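Local coordinates for GTP-binding protein (PDB 1WXQ) that probably binds GTP as an Obg-type P-loop GTPase with a C-terminal TGS domain, and may hydrolyse nucleotide, although its cellular role is unknown, at residues Lys163-Ala169 with Glu179-Trp183; Ala185-Leu191 with Phe206-Arg212; Lys318-Pro324 with His341-Lys347. Residues are numbered along the deposited sequence.

Contact 1 of 3, residues Lys163-Ala169 with Glu179-Trp183; sequences KLESAIA and ENDVW
Two consecutive helices, joined by a loop, pack against each other at these segments. Lys163 is the N-cap of helix 164-169, and 179-183 is the first part of the next helix. The segment axes approach to 8.3 Å and their directions differ by 119°. CA atoms come nearest at Ala169-Glu179 (5.1 Å) and Glu165-Val182 (5.5 Å). Val182 (chi1 t) fills the centre. Its CG1 lies 3.5 Å from Glu165 CA and 4.1 Å from Ile168 CB, and its CG2 lies 4.0 Å from Ala169 CB. The small Ala169 lets the backbones close up, with its CB 3.8 Å from Glu179 CA. Glu179 is extended (chi1 t, chi2 t) along the helix 164-169. Its CG packs 3.7 Å from Glu165 CB, and its OE1 is 3.5 Å from Ser166 CB. Lys163 NZ stays 4.5 Å from Glu179 OE2, an attraction beyond salt-bridge range. Glu165 has chi1 near 27°, between wells, and chi2 m. This puts OE1 3.3 Å from Trp183 CD1, oblique to the indole (chi1 t). No hydrogen bond crosses; side chains pack on each other and on backbone. Beyond, Ile168 reaches Phe206 of helix 200-214 and Phe153 of helix 151-154, tying the pair into a small helical cluster.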
loop_
_atom_site.group_PDB
_atom_site.type_symbol
_atom_site.label_atom_id
_atom_site.label_comp_id
_atom_site.label_asym_id
_atom_site.label_seq_id
_atom_site.Cartn_x
_atom_site.Cartn_y
_atom_site.Cartn_z
ATOM N N LYS A 163 10.622 -25.249 -13.147
ATOM C CA LYS A 163 11.186 -23.929 -12.968
ATOM C C LYS A 163 11.009 -23.463 -11.517
ATOM O O LYS A 163 9.897 -23.350 -11.016
ATOM C CB LYS A 163 10.469 -23.042 -14.014
ATOM C CG LYS A 163 11.110 -21.675 -14.269
ATOM C CD LYS A 163 12.246 -21.734 -15.321
ATOM C CE LYS A 163 12.403 -20.412 -16.073
ATOM N NZ LYS A 163 11.257 -20.172 -16.973
ATOM N N LEU A 164 12.179 -23.315 -10.862
ATOM C CA LEU A 164 12.191 -23.115 -9.413
ATOM C C LEU A 164 11.362 -21.905 -8.974
ATOM O O LEU A 164 10.451 -22.006 -8.161
ATOM C CB LEU A 164 13.643 -22.940 -8.971
ATOM C CG LEU A 164 13.767 -22.709 -7.466
ATOM C CD1 LEU A 164 13.253 -23.898 -6.651
ATOM C CD2 LEU A 164 15.209 -22.474 -7.019
ATOM N N GLU A 165 11.595 -20.823 -9.712
ATOM C CA GLU A 165 10.753 -19.640 -9.574
ATOM C C GLU A 165 9.255 -19.935 -9.654
ATOM O O GLU A 165 8.498 -19.524 -8.776
ATOM C CB GLU A 165 11.127 -18.583 -10.618
ATOM C CG GLU A 165 11.747 -19.136 -11.885
ATOM C CD GLU A 165 13.237 -19.419 -11.738
ATOM O OE1 GLU A 165 13.996 -18.450 -11.489
ATOM O OE2 GLU A 165 13.646 -20.600 -11.876
ATOM N N SER A 166 8.824 -20.651 -10.686
ATOM C CA SER A 166 7.403 -20.970 -10.848
ATOM C C SER A 166 6.860 -21.863 -9.748
ATOM O O SER A 166 5.735 -21.684 -9.291
ATOM C CB SER A 166 7.150 -21.644 -12.207
ATOM O OG SER A 166 5.827 -22.175 -12.280
ATOM N N ALA A 167 7.660 -22.832 -9.327
ATOM C CA ALA A 167 7.237 -23.758 -8.280
ATOM C C ALA A 167 7.079 -23.064 -6.926
ATOM O O ALA A 167 6.114 -23.310 -6.202
ATOM C CB ALA A 167 8.231 -24.908 -8.170
ATOM N N ILE A 168 8.035 -22.215 -6.566
ATOM C CA ILE A 168 7.921 -21.502 -5.295
ATOM C C ILE A 168 6.747 -20.540 -5.440
ATOM O O ILE A 168 5.883 -20.459 -4.562
ATOM C CB ILE A 168 9.209 -20.716 -4.959
ATOM C CG1 ILE A 168 10.359 -21.686 -4.686
ATOM C CG2 ILE A 168 8.973 -19.825 -3.777
ATOM C CD1 ILE A 168 11.694 -21.006 -4.439
ATOM N N ALA A 169 6.704 -19.841 -6.572
ATOM C CA ALA A 169 5.629 -18.889 -6.845
ATOM C C ALA A 169 4.261 -19.521 -6.675
ATOM O O ALA A 169 3.374 -18.926 -6.053
ATOM C CB ALA A 169 5.767 -18.325 -8.243
ATOM N N GLU A 179 6.005 -14.719 -9.927
ATOM C CA GLU A 179 7.138 -15.487 -10.321
ATOM C C GLU A 179 8.279 -14.489 -10.495
ATOM O O GLU A 179 9.433 -14.890 -10.482
ATOM C CB GLU A 179 6.888 -16.178 -11.647
ATOM C CG GLU A 179 8.080 -17.017 -12.054
ATOM C CD GLU A 179 7.867 -17.751 -13.363
ATOM O OE1 GLU A 179 6.793 -18.384 -13.534
ATOM O OE2 GLU A 179 8.783 -17.700 -14.215
ATOM N N ASN A 180 7.971 -13.202 -10.687
ATOM C CA ASN A 180 9.028 -12.200 -10.847
ATOM C C ASN A 180 9.615 -11.853 -9.492
ATOM O O ASN A 180 10.814 -11.613 -9.382
ATOM C CB ASN A 180 8.504 -10.920 -11.513
ATOM C CG ASN A 180 9.508 -9.773 -11.450
ATOM O OD1 ASN A 180 9.240 -8.722 -10.855
ATOM N ND2 ASN A 180 10.671 -9.972 -12.060
ATOM N N ASP A 181 8.770 -11.833 -8.462
ATOM C CA ASP A 181 9.242 -11.507 -7.114
ATOM C C ASP A 181 10.211 -12.604 -6.686
ATOM O O ASP A 181 11.262 -12.334 -6.100
ATOM C CB ASP A 181 8.077 -11.427 -6.110
ATOM C CG ASP A 181 7.027 -10.392 -6.494
ATOM O OD1 ASP A 181 7.397 -9.294 -6.952
ATOM O OD2 ASP A 181 5.821 -10.669 -6.324
ATOM N N VAL A 182 9.847 -13.843 -6.998
ATOM C CA VAL A 182 10.670 -14.994 -6.664
ATOM C C VAL A 182 11.993 -14.909 -7.408
ATOM O O VAL A 182 13.059 -15.114 -6.828
ATOM C CB VAL A 182 9.977 -16.316 -7.055
ATOM C CG1 VAL A 182 10.900 -17.470 -6.800
ATOM C CG2 VAL A 182 8.674 -16.483 -6.277
ATOM N N TRP A 183 11.928 -14.599 -8.696
ATOM C CA TRP A 183 13.139 -14.502 -9.497
ATOM C C TRP A 183 14.149 -13.508 -8.906
ATOM O O TRP A 183 15.332 -13.801 -8.781
ATOM C CB TRP A 183 12.792 -14.083 -10.939
ATOM C CG TRP A 183 13.961 -14.215 -11.836
ATOM C CD1 TRP A 183 14.361 -15.342 -12.495
ATOM C CD2 TRP A 183 14.989 -13.245 -12.040
ATOM N NE1 TRP A 183 15.586 -15.141 -13.087
ATOM C CE2 TRP A 183 15.996 -13.859 -12.823
ATOM C CE3 TRP A 183 15.166 -11.916 -11.632
ATOM C CZ2 TRP A 183 17.162 -13.192 -13.203
ATOM C CZ3 TRP A 183 16.328 -11.253 -12.009
ATOM C CH2 TRP A 183 17.311 -11.895 -12.788
#

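Contact 2 of 3, residues Ala185-Leu191 with Phe206-Arg212; sequences AMHKLNL and FASEIRR
Lys188, Glu209 and Arg212 form a salt-bridge network. The two cations are exposed, while Glu209 is buried between the helices. Lys188 is fully extended, all four chi angles t, and its NZ makes a weak hydrogen bond and salt bridge to Glu209 OE1 at 3.4 Å. Glu209 (chi1 t, chi2 p) also pairs with Arg212 on its own helix, OE2 to NH2 at 2.8 Å. That oxygen lies well out of the guanidinium plane, so only charge is involved. The carboxylate thus faces two cations, which come very close: Lys188 NZ is 2.7 Å from Arg212 NH2, a contact between two donors and not a bond.

Inward, the contact becomes apolar. The nearest CA pair is Ala185-Glu209, 6.2 Å apart. Ala185 CB touches Phe206 CE2 at 3.5 Å, Glu209 CG at 3.9 Å and Ile210 CD1 at 4.1 Å. Phe206 (chi1 t) sends its ring toward the helix 185-188. Selenomethionine Met186 CG lies 4.0 Å from its CE2, and Leu191 CD1 lies 4.0 Å from its CD2. Leu189 CD1 rests 3.9 Å from Phe206 CA. Trp198 meets the Phe206 ring edge-to-face.

Segment 206-212 is helical throughout, whereas 185-191 turns out of its helix after Lys188. Asn190 has positive phi (40°). Leu191 N bonds to Met186 O (3.0 Å), and Asn190 N bonds weakly to His187 O (3.4 Å). This is a Schellman motif, which ends the helix and brings Leu191 back against Phe206.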
loop_
_atom_site.group_PDB
_atom_site.type_symbol
_atom_site.label_atom_id
_atom_site.label_comp_id
_atom_site.label_asym_id
_atom_site.label_seq_id
_atom_site.Cartn_x
_atom_site.Cartn_y
_atom_site.Cartn_z
ATOM N N ALA A 185 14.253 -12.118 -5.751
ATOM C CA ALA A 185 14.711 -12.458 -4.415
ATOM C C ALA A 185 15.872 -13.432 -4.521
ATOM O O ALA A 185 16.940 -13.219 -3.942
ATOM C CB ALA A 185 13.572 -13.068 -3.622
HETATM N N MSE A 186 15.660 -14.496 -5.282
HETATM C CA MSE A 186 16.690 -15.501 -5.468
HETATM C C MSE A 186 17.950 -14.876 -6.035
HETATM O O MSE A 186 19.060 -15.104 -5.537
HETATM C CB MSE A 186 16.202 -16.582 -6.419
HETATM C CG MSE A 186 15.151 -17.481 -5.842
HETATM SE SE MSE A 186 14.764 -18.878 -7.099
HETATM C CE MSE A 186 16.570 -19.326 -7.619
ATOM N N HIS A 187 17.760 -14.098 -7.096
ATOM C CA HIS A 187 18.858 -13.432 -7.783
ATOM C C HIS A 187 19.638 -12.571 -6.807
ATOM O O HIS A 187 20.865 -12.576 -6.806
ATOM C CB HIS A 187 18.299 -12.583 -8.936
ATOM C CG HIS A 187 19.331 -11.781 -9.670
ATOM N ND1 HIS A 187 19.809 -10.575 -9.204
ATOM C CD2 HIS A 187 19.982 -12.018 -10.834
ATOM C CE1 HIS A 187 20.710 -10.105 -10.049
ATOM N NE2 HIS A 187 20.834 -10.962 -11.047
ATOM N N LYS A 188 18.912 -11.862 -5.955
ATOM C CA LYS A 188 19.504 -10.967 -4.977
ATOM C C LYS A 188 20.316 -11.645 -3.881
ATOM O O LYS A 188 21.230 -11.041 -3.325
ATOM C CB LYS A 188 18.405 -10.127 -4.345
ATOM C CG LYS A 188 18.894 -9.059 -3.393
ATOM C CD LYS A 188 17.719 -8.290 -2.825
ATOM C CE LYS A 188 18.168 -7.334 -1.739
ATOM N NZ LYS A 188 17.044 -6.459 -1.299
ATOM N N LEU A 189 19.982 -12.890 -3.562
ATOM C CA LEU A 189 20.682 -13.624 -2.516
ATOM C C LEU A 189 21.485 -14.787 -3.089
ATOM O O LEU A 189 21.687 -15.775 -2.363
ATOM C CB LEU A 189 19.675 -14.157 -1.493
ATOM C CG LEU A 189 18.729 -13.168 -0.808
ATOM C CD1 LEU A 189 17.680 -13.926 -0.016
ATOM C CD2 LEU A 189 19.527 -12.243 0.107
ATOM N N ASN A 190 21.917 -14.652 -4.340
ATOM C CA ASN A 190 22.714 -15.682 -4.999
ATOM C C ASN A 190 22.225 -17.086 -4.674
ATOM O O ASN A 190 22.992 -17.957 -4.309
ATOM C CB ASN A 190 24.167 -15.561 -4.526
ATOM C CG ASN A 190 24.820 -14.350 -5.131
ATOM O OD1 ASN A 190 24.602 -14.000 -6.282
ATOM N ND2 ASN A 190 25.725 -13.752 -4.336
ATOM N N LEU A 191 20.907 -17.294 -4.766
ATOM C CA LEU A 191 20.449 -18.661 -4.547
ATOM C C LEU A 191 20.448 -19.476 -5.844
ATOM O O LEU A 191 20.475 -18.941 -6.945
ATOM C CB LEU A 191 19.035 -18.602 -3.967
ATOM C CG LEU A 191 18.990 -17.914 -2.602
ATOM C CD1 LEU A 191 17.591 -17.402 -2.252
ATOM C CD2 LEU A 191 19.408 -18.836 -1.457
ATOM N N PHE A 206 15.446 -16.025 2.459
ATOM C CA PHE A 206 14.607 -15.845 1.288
ATOM C C PHE A 206 13.221 -15.410 1.742
ATOM O O PHE A 206 12.600 -14.571 1.106
ATOM C CB PHE A 206 14.522 -17.129 0.467
ATOM C CG PHE A 206 13.482 -17.081 -0.617
ATOM C CD1 PHE A 206 12.216 -17.614 -0.404
ATOM C CD2 PHE A 206 13.752 -16.469 -1.834
ATOM C CE1 PHE A 206 11.228 -17.538 -1.390
ATOM C CE2 PHE A 206 12.778 -16.387 -2.825
ATOM C CZ PHE A 206 11.509 -16.924 -2.603
ATOM N N ALA A 207 12.749 -15.974 2.850
ATOM C CA ALA A 207 11.436 -15.611 3.375
ATOM C C ALA A 207 11.387 -14.121 3.715
ATOM O O ALA A 207 10.455 -13.422 3.327
ATOM C CB ALA A 207 11.102 -16.447 4.629
ATOM N N SER A 208 12.396 -13.647 4.439
ATOM C CA SER A 208 12.458 -12.250 4.837
ATOM C C SER A 208 12.459 -11.345 3.610
ATOM O O SER A 208 11.786 -10.313 3.591
ATOM C CB SER A 208 13.716 -11.984 5.690
ATOM O OG SER A 208 13.628 -12.614 6.971
ATOM N N GLU A 209 13.198 -11.741 2.581
ATOM C CA GLU A 209 13.264 -10.937 1.383
ATOM C C GLU A 209 11.904 -10.857 0.706
ATOM O O GLU A 209 11.569 -9.845 0.097
ATOM C CB GLU A 209 14.300 -11.505 0.418
ATOM C CG GLU A 209 14.537 -10.623 -0.803
ATOM C CD GLU A 209 14.652 -9.138 -0.469
ATOM O OE1 GLU A 209 15.381 -8.778 0.486
ATOM O OE2 GLU A 209 14.012 -8.333 -1.181
ATOM N N ILE A 210 11.115 -11.918 0.822
ATOM C CA ILE A 210 9.790 -11.954 0.214
ATOM C C ILE A 210 8.848 -11.028 0.956
ATOM O O ILE A 210 8.056 -10.312 0.338
ATOM C CB ILE A 210 9.217 -13.386 0.220
ATOM C CG1 ILE A 210 9.934 -14.230 -0.835
ATOM C CG2 ILE A 210 7.745 -13.367 -0.068
ATOM C CD1 ILE A 210 9.778 -13.664 -2.237
ATOM N N ARG A 211 8.946 -11.039 2.287
ATOM C CA ARG A 211 8.110 -10.201 3.128
ATOM C C ARG A 211 8.346 -8.743 2.775
ATOM O O ARG A 211 7.408 -7.995 2.536
ATOM C CB ARG A 211 8.437 -10.438 4.609
ATOM C CG ARG A 211 7.652 -9.566 5.580
ATOM C CD ARG A 211 8.395 -8.286 5.934
ATOM N NE ARG A 211 9.670 -8.593 6.574
ATOM C CZ ARG A 211 10.537 -7.691 7.032
ATOM N NH1 ARG A 211 10.277 -6.396 6.934
ATOM N NH2 ARG A 211 11.677 -8.088 7.582
ATOM N N ARG A 212 9.619 -8.360 2.737
ATOM C CA ARG A 212 10.023 -6.994 2.438
ATOM C C ARG A 212 9.384 -6.449 1.168
ATOM O O ARG A 212 9.062 -5.268 1.087
ATOM C CB ARG A 212 11.542 -6.916 2.314
ATOM C CG ARG A 212 12.259 -6.123 3.415
ATOM C CD ARG A 212 13.686 -5.878 2.949
ATOM N NE ARG A 212 13.659 -5.701 1.496
ATOM C CZ ARG A 212 14.717 -5.776 0.692
ATOM N NH1 ARG A 212 15.928 -6.023 1.187
ATOM N NH2 ARG A 212 14.549 -5.624 -0.621
#

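Contact 3 of 3, residues Lys318-Pro324 with His341-Lys347; sequences KLIPVYP and HVFLMKK
Segments 318-324 and 341-347 form an antiparallel strand pair at one end of the mixed four-stranded sheet of the TGS region, which has a ubiquitin-like fold. The strand axes approach to 4.4 Å at 134°, so the pair is strongly twisted. Ile320-Met345 and Val322-Phe343 are hydrogen-bonded pairs. Leu319-Lys346 and Pro321-Leu344 are non-hydrogen-bonded pairs.

Lys347 and Lys318 lose the most surface to the contact, followed by Leu319 and Ile320. Lys318 has just left a helix, with phi 54° and psi 45°, and its O accepts Lys347 N at 3.2 Å. Lys347 (chi1 m, chi2 t, chi3 t, chi4 p) reaches back over the first strand, with its CD 4.3 Å from Lys318 CB. Its NZ is 3.1 Å from Ile320 CG2, a tight approach to a methyl and not a bond. Ile320 N bonds to Met345 O at 2.8 Å, and Met345 N to Ile320 O at 3.0 Å. The Ile320 side chain (chi1 p) meets selenomethionine Met345, CG1 to CB at 4.2 Å.

Further along, Phe343 N gives a 2.8 Å bond to Val322 O, while the return bond, Val322 N to Phe343 O at 3.0 Å, is weak. Val322 CB packs 3.8 Å from Met345 CG. Leu354 of helix 351-358 touches Val322 and Phe343 on that face. On the other face, Leu319 CD1 meets Leu344 CD1 at 3.6 Å. There Ile71 of strand 68-77 touches Pro321 and Leu344, joining this sheet to the larger one. Beyond the paired residues, Val342 CB makes a CH-pi contact over the Tyr323 ring, 3.8 Å from its centroid.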
loop_
_atom_site.group_PDB
_atom_site.type_symbol
_atom_site.label_atom_id
_atom_site.label_comp_id
_atom_site.label_asym_id
_atom_site.label_seq_id
_atom_site.Cartn_x
_atom_site.Cartn_y
_atom_site.Cartn_z
ATOM N N LYS A 318 4.378 2.442 -4.995
ATOM C CA LYS A 318 4.743 3.267 -6.138
ATOM C C LYS A 318 3.692 3.302 -7.248
ATOM O O LYS A 318 4.007 3.166 -8.433
ATOM C CB LYS A 318 6.081 2.797 -6.714
ATOM C CG LYS A 318 7.243 2.869 -5.732
ATOM C CD LYS A 318 8.553 3.185 -6.445
ATOM C CE LYS A 318 8.905 2.139 -7.510
ATOM N NZ LYS A 318 10.066 2.553 -8.352
ATOM N N LEU A 319 2.435 3.476 -6.863
ATOM C CA LEU A 319 1.360 3.555 -7.836
ATOM C C LEU A 319 1.256 5.005 -8.306
ATOM O O LEU A 319 1.627 5.928 -7.581
ATOM C CB LEU A 319 0.050 3.097 -7.202
ATOM C CG LEU A 319 0.096 1.667 -6.645
ATOM C CD1 LEU A 319 -1.123 1.398 -5.787
ATOM C CD2 LEU A 319 0.171 0.667 -7.792
ATOM N N ILE A 320 0.799 5.201 -9.536
ATOM C CA ILE A 320 0.628 6.543 -10.087
ATOM C C ILE A 320 -0.740 6.569 -10.739
ATOM O O ILE A 320 -1.163 5.580 -11.326
ATOM C CB ILE A 320 1.680 6.857 -11.165
ATOM C CG1 ILE A 320 1.643 5.783 -12.258
ATOM C CG2 ILE A 320 3.062 6.972 -10.536
ATOM C CD1 ILE A 320 2.456 6.162 -13.499
ATOM N N PRO A 321 -1.460 7.693 -10.634
ATOM C CA PRO A 321 -2.795 7.787 -11.247
ATOM C C PRO A 321 -2.676 7.965 -12.778
ATOM O O PRO A 321 -1.780 8.652 -13.260
ATOM C CB PRO A 321 -3.418 9.021 -10.574
ATOM C CG PRO A 321 -2.491 9.343 -9.410
ATOM C CD PRO A 321 -1.131 8.931 -9.913
ATOM N N VAL A 322 -3.578 7.343 -13.529
ATOM C CA VAL A 322 -3.565 7.422 -14.987
ATOM C C VAL A 322 -5.001 7.359 -15.513
ATOM O O VAL A 322 -5.797 6.543 -15.060
ATOM C CB VAL A 322 -2.727 6.257 -15.576
ATOM C CG1 VAL A 322 -2.907 6.173 -17.085
ATOM C CG2 VAL A 322 -1.262 6.456 -15.228
ATOM N N TYR A 323 -5.328 8.217 -16.473
ATOM C CA TYR A 323 -6.688 8.277 -17.022
ATOM C C TYR A 323 -6.803 8.007 -18.513
ATOM O O TYR A 323 -6.259 8.755 -19.321
ATOM C CB TYR A 323 -7.304 9.657 -16.770
ATOM C CG TYR A 323 -7.384 10.074 -15.320
ATOM C CD1 TYR A 323 -6.245 10.463 -14.615
ATOM C CD2 TYR A 323 -8.615 10.136 -14.670
ATOM C CE1 TYR A 323 -6.335 10.913 -13.297
ATOM C CE2 TYR A 323 -8.714 10.585 -13.356
ATOM C CZ TYR A 323 -7.576 10.975 -12.677
ATOM O OH TYR A 323 -7.696 11.452 -11.388
ATOM N N PRO A 324 -7.530 6.940 -18.896
ATOM C CA PRO A 324 -7.730 6.569 -20.300
ATOM C C PRO A 324 -8.970 7.247 -20.866
ATOM O O PRO A 324 -10.039 7.231 -20.248
ATOM C CB PRO A 324 -7.900 5.065 -20.230
ATOM C CG PRO A 324 -8.689 4.910 -18.993
ATOM C CD PRO A 324 -7.967 5.841 -18.016
ATOM N N HIS A 341 -12.712 7.381 -15.935
ATOM C CA HIS A 341 -12.021 6.492 -15.001
ATOM C C HIS A 341 -10.561 6.811 -14.726
ATOM O O HIS A 341 -9.881 7.460 -15.521
ATOM C CB HIS A 341 -12.114 5.043 -15.472
ATOM C CG HIS A 341 -13.501 4.606 -15.799
ATOM N ND1 HIS A 341 -14.111 4.912 -16.995
ATOM C CD2 HIS A 341 -14.402 3.892 -15.084
ATOM C CE1 HIS A 341 -15.330 4.403 -17.005
ATOM N NE2 HIS A 341 -15.532 3.779 -15.858
ATOM N N VAL A 342 -10.099 6.325 -13.579
ATOM C CA VAL A 342 -8.724 6.510 -13.150
ATOM C C VAL A 342 -8.185 5.172 -12.692
ATOM O O VAL A 342 -8.870 4.424 -11.995
ATOM C CB VAL A 342 -8.619 7.484 -11.955
ATOM C CG1 VAL A 342 -9.493 6.992 -10.807
ATOM C CG2 VAL A 342 -7.175 7.588 -11.498
ATOM N N PHE A 343 -6.952 4.874 -13.070
ATOM C CA PHE A 343 -6.346 3.620 -12.649
ATOM C C PHE A 343 -4.999 3.816 -11.963
ATOM O O PHE A 343 -4.185 4.659 -12.355
ATOM C CB PHE A 343 -6.211 2.676 -13.848
ATOM C CG PHE A 343 -7.533 2.159 -14.353
ATOM C CD1 PHE A 343 -8.215 1.164 -13.663
ATOM C CD2 PHE A 343 -8.121 2.704 -15.491
ATOM C CE1 PHE A 343 -9.472 0.718 -14.098
ATOM C CE2 PHE A 343 -9.379 2.267 -15.934
ATOM C CZ PHE A 343 -10.052 1.275 -15.236
ATOM N N LEU A 344 -4.798 3.054 -10.898
ATOM C CA LEU A 344 -3.554 3.081 -10.158
ATOM C C LEU A 344 -2.638 2.115 -10.920
ATOM O O LEU A 344 -2.855 0.901 -10.912
ATOM C CB LEU A 344 -3.793 2.578 -8.727
ATOM C CG LEU A 344 -4.473 3.428 -7.636
ATOM C CD1 LEU A 344 -4.368 2.801 -6.241
ATOM C CD2 LEU A 344 -3.834 4.811 -7.656
HETATM N N MSE A 345 -1.645 2.661 -11.609
HETATM C CA MSE A 345 -0.692 1.858 -12.363
HETATM C C MSE A 345 0.644 1.808 -11.621
HETATM O O MSE A 345 1.034 2.769 -10.965
HETATM C CB MSE A 345 -0.451 2.476 -13.742
HETATM C CG MSE A 345 -1.715 2.740 -14.538
HETATM SE SE MSE A 345 -2.806 1.165 -14.611
HETATM C CE MSE A 345 -1.676 0.102 -15.782
ATOM N N LYS A 346 1.344 0.688 -11.740
ATOM C CA LYS A 346 2.635 0.570 -11.122
ATOM C C LYS A 346 3.634 1.320 -11.967
ATOM O O LYS A 346 3.580 1.316 -13.189
ATOM C CB LYS A 346 3.002 -0.913 -11.071
ATOM C CG LYS A 346 4.437 -1.140 -10.595
ATOM C CD LYS A 346 4.540 -1.190 -9.069
ATOM C CE LYS A 346 5.983 -1.361 -8.586
ATOM N NZ LYS A 346 5.998 -1.551 -7.137
ATOM N N LYS A 347 4.558 2.056 -11.354
ATOM C CA LYS A 347 5.518 2.820 -12.158
ATOM C C LYS A 347 6.274 1.804 -13.012
ATOM O O LYS A 347 6.658 0.731 -12.528
ATOM C CB LYS A 347 6.489 3.630 -11.272
ATOM C CG LYS A 347 5.829 4.805 -10.530
ATOM C CD LYS A 347 6.844 5.668 -9.769
ATOM C CE LYS A 347 6.259 7.031 -9.309
ATOM N NZ LYS A 347 5.144 6.989 -8.281
#

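The contacts follow in series along the chain. Contacts 1 and 2 are neighbours, with centres 11 Å apart. Both use helix 179-188: its start packs on helix 164-171 and its end on helix 200-214. They also touch directly, with Leu164 CD2 3.5 Å from Met186 CE and Ile168 CG2 4.0 Å from Phe206 CE1. Together they build one helical cluster within the Obg-type G range. Contact 3 stands apart, its centre 26 Å from that of contact 1 and 28 Å from that of contact 2, with no touch. It lies in the sheet of the TGS region. The three therefore sample two separate parts of a multidomain GTPase-like protein.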